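Local coordinates for succinoglycan biosynthesis protein (Bacillus cereus ATCC 14579, PDB 2QGM), which is of uncertain function but belongs with the erythromycin esterase-like proteins, probably acting as a hydrolase, and is named for succinoglycan biosynthesis, at residues 313-318 and 420-425; 375-380 and 398-403. All coordinates share one frame; numbering follows the deposited sequence.

Overall arrangement
Both contacts lie on the same side of the chain's centre, and contact 2 is nested in sequence within the loop that contact 1 closes. They share no helix or strand. Contact 1 is partly buried and sets loop 313-318 against strand 421-425, with a carboxylate and a backbone carbonyl among the atoms touching an aromatic ring. Contact 2 is buried, although it lies farther from the centre, and joins helices 374-380 and 395-402 through a tryptophan. Their centres are about 15 Å apart, yet they meet directly: a probable hydrogen bond of 2.8 Å from Ser425 OG to Val401 O joins the end of the strand to helix 395-402, while Tyr421 packs against Tyr376.

Contact 1. Residues 313-318 and 420-425; sequences GIIDEK and VYFDTS
Asp316 leans over the outer end of the Phe422 ring, its CB 4.0 Å above the ring plane and displaced toward the rim. Its carboxylate is tilted 36° from the plane of the ring, and OD2 comes to 3.3 Å from Phe422 CZ. With CG anti to the backbone N (chi1 -167°), the acid is carried out to this end of the phenyl group. The other oxygen, OD1, accepts a hydrogen bond from Leu319 N, which restrains the carboxylate's rotation while OD2 rests by the ring.

Near the root of the phenylalanine, Ile315 takes over. The two side chains cross at about a right angle, with Ile315 CG2 packed 3.7 Å from Phe422 CB, and Ile315 O approaches that same CB to 3.4 Å. Phe422 is therefore met by a methyl group and a carbonyl at its base and by a carboxylate farther out. Thr424 adds a looser approach, its OG1 4.2 Å from Ile314 O; that hydroxyl is hydrogen-bonded to Gln429 OE1.

The irregular segment 313-318 lies in the loop between helix 307-310 and helix 324-332. Its partner, strand 421-425, pairs antiparallel with strand 404-408, whose Leu407 touches both Ile315 and Thr424, and Ser425 then caps the start of helix 426-429.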
# COMPACT_ATOMS: atom_id res chain seq x y z
N GLY A 313 -12.61 -3.54 -5.49
CA GLY A 313 -13.53 -4.52 -4.93
C GLY A 313 -12.90 -5.60 -4.08
O GLY A 313 -11.80 -5.44 -3.55
N ILE A 314 -13.61 -6.72 -3.97
CA ILE A 314 -13.14 -7.86 -3.16
C ILE A 314 -12.59 -9.02 -3.98
O ILE A 314 -13.29 -9.58 -4.83
CB ILE A 314 -14.28 -8.41 -2.29
CG1 ILE A 314 -15.61 -8.27 -3.04
CG2 ILE A 314 -14.30 -7.70 -0.95
CD1 ILE A 314 -16.75 -9.12 -2.49
N ILE A 315 -11.35 -9.39 -3.70
CA ILE A 315 -10.71 -10.49 -4.39
C ILE A 315 -10.79 -11.74 -3.51
O ILE A 315 -11.26 -12.79 -3.94
CB ILE A 315 -9.25 -10.17 -4.70
CG1 ILE A 315 -9.17 -8.95 -5.62
CG2 ILE A 315 -8.58 -11.36 -5.36
CD1 ILE A 315 -7.76 -8.56 -5.99
N ASP A 316 -10.33 -11.60 -2.27
CA ASP A 316 -10.32 -12.68 -1.28
C ASP A 316 -11.42 -12.35 -0.27
O ASP A 316 -11.18 -11.68 0.73
CB ASP A 316 -8.96 -12.73 -0.58
CG ASP A 316 -8.75 -14.00 0.23
OD1 ASP A 316 -9.74 -14.52 0.80
OD2 ASP A 316 -7.60 -14.48 0.30
N GLU A 317 -12.63 -12.84 -0.51
CA GLU A 317 -13.75 -12.53 0.37
C GLU A 317 -13.64 -13.07 1.80
O GLU A 317 -14.16 -12.46 2.73
CB GLU A 317 -15.06 -13.01 -0.26
CG GLU A 317 -16.30 -12.46 0.42
CD GLU A 317 -17.54 -12.66 -0.43
OE1 GLU A 317 -17.53 -12.22 -1.60
OE2 GLU A 317 -18.53 -13.24 0.07
N LYS A 318 -12.97 -14.21 1.98
CA LYS A 318 -12.85 -14.79 3.31
C LYS A 318 -11.81 -14.12 4.20
O LYS A 318 -12.03 -13.99 5.41
CB LYS A 318 -12.59 -16.30 3.21
CG LYS A 318 -13.83 -17.09 2.81
CD LYS A 318 -13.59 -18.59 2.72
CE LYS A 318 -14.88 -19.32 2.37
NZ LYS A 318 -14.67 -20.78 2.18
N VAL A 420 -4.44 -19.65 -4.23
CA VAL A 420 -3.88 -18.36 -4.62
C VAL A 420 -4.55 -17.76 -5.85
O VAL A 420 -4.10 -16.74 -6.38
CB VAL A 420 -2.35 -18.47 -4.87
CG1 VAL A 420 -1.62 -18.66 -3.53
CG2 VAL A 420 -2.05 -19.63 -5.81
N TYR A 421 -5.62 -18.39 -6.32
CA TYR A 421 -6.38 -17.90 -7.46
C TYR A 421 -7.80 -17.59 -7.00
O TYR A 421 -8.39 -18.36 -6.24
CB TYR A 421 -6.39 -18.93 -8.60
CG TYR A 421 -5.16 -18.83 -9.46
CD1 TYR A 421 -5.01 -17.78 -10.37
CD2 TYR A 421 -4.13 -19.75 -9.35
CE1 TYR A 421 -3.85 -17.66 -11.14
CE2 TYR A 421 -2.97 -19.64 -10.11
CZ TYR A 421 -2.84 -18.59 -11.00
OH TYR A 421 -1.69 -18.48 -11.75
N PHE A 422 -8.33 -16.46 -7.45
CA PHE A 422 -9.66 -16.03 -7.04
C PHE A 422 -10.52 -15.58 -8.21
O PHE A 422 -10.10 -14.78 -9.04
CB PHE A 422 -9.52 -14.89 -6.03
CG PHE A 422 -8.77 -15.28 -4.80
CD1 PHE A 422 -9.44 -15.82 -3.70
CD2 PHE A 422 -7.38 -15.15 -4.74
CE1 PHE A 422 -8.74 -16.23 -2.56
CE2 PHE A 422 -6.67 -15.56 -3.61
CZ PHE A 422 -7.35 -16.10 -2.52
N ASP A 423 -11.75 -16.10 -8.25
CA ASP A 423 -12.67 -15.77 -9.32
C ASP A 423 -13.24 -14.36 -9.16
O ASP A 423 -13.89 -14.05 -8.17
CB ASP A 423 -13.81 -16.79 -9.36
CG ASP A 423 -14.69 -16.63 -10.57
OD1 ASP A 423 -15.42 -15.62 -10.64
OD2 ASP A 423 -14.64 -17.50 -11.46
N THR A 424 -12.98 -13.52 -10.16
CA THR A 424 -13.44 -12.14 -10.14
C THR A 424 -13.22 -11.49 -11.50
O THR A 424 -12.74 -12.13 -12.44
CB THR A 424 -12.69 -11.32 -9.06
OG1 THR A 424 -13.23 -10.00 -8.99
CG2 THR A 424 -11.21 -11.25 -9.39
N SER A 425 -13.59 -10.22 -11.61
CA SER A 425 -13.42 -9.46 -12.84
C SER A 425 -12.23 -8.54 -12.68
O SER A 425 -12.07 -7.89 -11.64
CB SER A 425 -14.68 -8.64 -13.13
OG SER A 425 -14.39 -7.52 -13.94

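Contact 2. Residues 375-380 and 398-403; sequences NYTLGK and EKWVKA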
# COMPACT_ATOMS: atom_id res chain seq x y z
N ASN A 375 -4.06 -13.81 -15.63
CA ASN A 375 -2.60 -13.85 -15.62
C ASN A 375 -1.96 -14.64 -16.75
O ASN A 375 -1.01 -14.18 -17.38
CB ASN A 375 -2.12 -14.39 -14.28
CG ASN A 375 -2.54 -13.50 -13.13
OD1 ASN A 375 -1.81 -12.58 -12.75
ND2 ASN A 375 -3.72 -13.76 -12.59
N TYR A 376 -2.47 -15.83 -17.03
CA TYR A 376 -1.88 -16.61 -18.10
C TYR A 376 -2.23 -16.07 -19.47
O TYR A 376 -1.44 -16.20 -20.40
CB TYR A 376 -2.25 -18.09 -17.93
CG TYR A 376 -1.18 -18.79 -17.12
CD1 TYR A 376 -0.01 -19.24 -17.74
CD2 TYR A 376 -1.26 -18.89 -15.73
CE1 TYR A 376 1.05 -19.76 -17.00
CE2 TYR A 376 -0.21 -19.41 -14.98
CZ TYR A 376 0.95 -19.84 -15.62
OH TYR A 376 2.01 -20.31 -14.90
N THR A 377 -3.40 -15.45 -19.59
CA THR A 377 -3.80 -14.86 -20.86
C THR A 377 -2.89 -13.66 -21.13
O THR A 377 -2.47 -13.42 -22.26
CB THR A 377 -5.27 -14.40 -20.85
OG1 THR A 377 -6.14 -15.52 -20.65
CG2 THR A 377 -5.63 -13.72 -22.16
N LEU A 378 -2.59 -12.91 -20.08
CA LEU A 378 -1.72 -11.74 -20.21
C LEU A 378 -0.32 -12.18 -20.63
O LEU A 378 0.38 -11.45 -21.34
CB LEU A 378 -1.65 -10.98 -18.88
CG LEU A 378 -2.90 -10.19 -18.46
CD1 LEU A 378 -2.70 -9.65 -17.03
CD2 LEU A 378 -3.13 -9.04 -19.43
N GLY A 379 0.08 -13.37 -20.19
CA GLY A 379 1.39 -13.89 -20.52
C GLY A 379 1.52 -14.24 -21.99
O GLY A 379 2.63 -14.31 -22.53
N LYS A 380 0.38 -14.44 -22.65
CA LYS A 380 0.33 -14.79 -24.07
C LYS A 380 0.62 -13.58 -24.95
O LYS A 380 1.14 -13.71 -26.06
CB LYS A 380 -1.05 -15.35 -24.43
CG LYS A 380 -1.37 -16.68 -23.75
CD LYS A 380 -0.50 -17.82 -24.26
CE LYS A 380 -0.90 -19.14 -23.60
NZ LYS A 380 -0.04 -20.28 -24.02
N GLU A 398 -12.15 -5.92 -24.03
CA GLU A 398 -13.11 -5.29 -23.14
C GLU A 398 -14.04 -6.31 -22.50
O GLU A 398 -14.30 -6.26 -21.31
CB GLU A 398 -13.94 -4.26 -23.91
CG GLU A 398 -15.25 -3.89 -23.24
CD GLU A 398 -16.00 -2.81 -23.99
OE1 GLU A 398 -16.03 -2.87 -25.24
OE2 GLU A 398 -16.56 -1.91 -23.34
N LYS A 399 -14.55 -7.23 -23.32
CA LYS A 399 -15.45 -8.26 -22.83
C LYS A 399 -14.68 -9.13 -21.84
O LYS A 399 -15.22 -9.62 -20.85
CB LYS A 399 -15.95 -9.09 -24.01
CG LYS A 399 -17.19 -9.92 -23.73
CD LYS A 399 -17.64 -10.64 -24.99
CE LYS A 399 -18.89 -11.46 -24.75
NZ LYS A 399 -18.67 -12.46 -23.67
N TRP A 400 -13.39 -9.30 -22.13
CA TRP A 400 -12.50 -10.12 -21.31
C TRP A 400 -12.29 -9.59 -19.89
O TRP A 400 -12.46 -10.33 -18.92
CB TRP A 400 -11.16 -10.26 -22.03
CG TRP A 400 -10.09 -10.99 -21.25
CD1 TRP A 400 -10.05 -12.32 -20.96
CD2 TRP A 400 -8.90 -10.41 -20.70
NE1 TRP A 400 -8.90 -12.61 -20.25
CE2 TRP A 400 -8.18 -11.46 -20.09
CE3 TRP A 400 -8.37 -9.11 -20.67
CZ2 TRP A 400 -6.96 -11.24 -19.44
CZ3 TRP A 400 -7.15 -8.91 -20.03
CH2 TRP A 400 -6.46 -9.96 -19.43
N VAL A 401 -11.92 -8.32 -19.75
CA VAL A 401 -11.68 -7.75 -18.42
C VAL A 401 -12.94 -7.65 -17.56
O VAL A 401 -12.86 -7.62 -16.33
CB VAL A 401 -11.05 -6.35 -18.49
CG1 VAL A 401 -9.66 -6.43 -19.09
CG2 VAL A 401 -11.94 -5.43 -19.30
N LYS A 402 -14.10 -7.59 -18.21
CA LYS A 402 -15.38 -7.49 -17.51
C LYS A 402 -15.94 -8.86 -17.12
O LYS A 402 -16.88 -8.95 -16.33
CB LYS A 402 -16.41 -6.76 -18.39
CG LYS A 402 -16.16 -5.26 -18.53
CD LYS A 402 -17.16 -4.62 -19.46
CE LYS A 402 -16.99 -3.10 -19.52
NZ LYS A 402 -17.31 -2.45 -18.22
N ALA A 403 -15.36 -9.91 -17.68
CA ALA A 403 -15.80 -11.27 -17.39
C ALA A 403 -15.14 -11.78 -16.11
O ALA A 403 -14.15 -11.22 -15.65
CB ALA A 403 -15.44 -12.19 -18.56
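The indole of Trp400 is the flat group here, and segment 375-380 reaches it obliquely at two places, neither squarely over a face nor squarely at an edge. Thr377 sits along the indole where the two rings join, with CB 3.9 Å from Trp400 CZ2 on the six-membered ring and its CG2 methyl 3.9 Å from Trp400 NE1 on the pyrrole ring. Leu378 meets the far end of the six-membered ring, with CD2 3.5 Å from Trp400 CH2. Phe374, just before the segment, adds an edge-to-face pairing with the same indole, and Ile45 of helix 37-48 touches it as well.

The directions of approach differ. Thr377 and Trp400 run past one another in opposite senses, whereas Leu378 crosses the tryptophan at about a right angle. A chi1 of 175° swings the indole opposite the backbone N of Trp400 and out from helix 395-402 toward helix 374-380. That reach is needed, because the closest CA atoms, those of Thr377 and Trp400, are still 9.9 Å apart.

Helix 37-48 also meets Thr377, through Gln38 and Val42, and Leu378 rests on Thr342 of strand 336-344, which sets helix 374-380 against the main sheet. All three touching residues are buried, and what passes between the helices is van der Waals packing. The one hydroxyl among them, Thr377 OG1, makes a weak hydrogen bond back to Ser373 O. Adhesion between Thr377, Leu378 and Trp400 thus comes from shape and apolar burial, while the Phe374 ring further constrains the indole and probably helps to set its tilt.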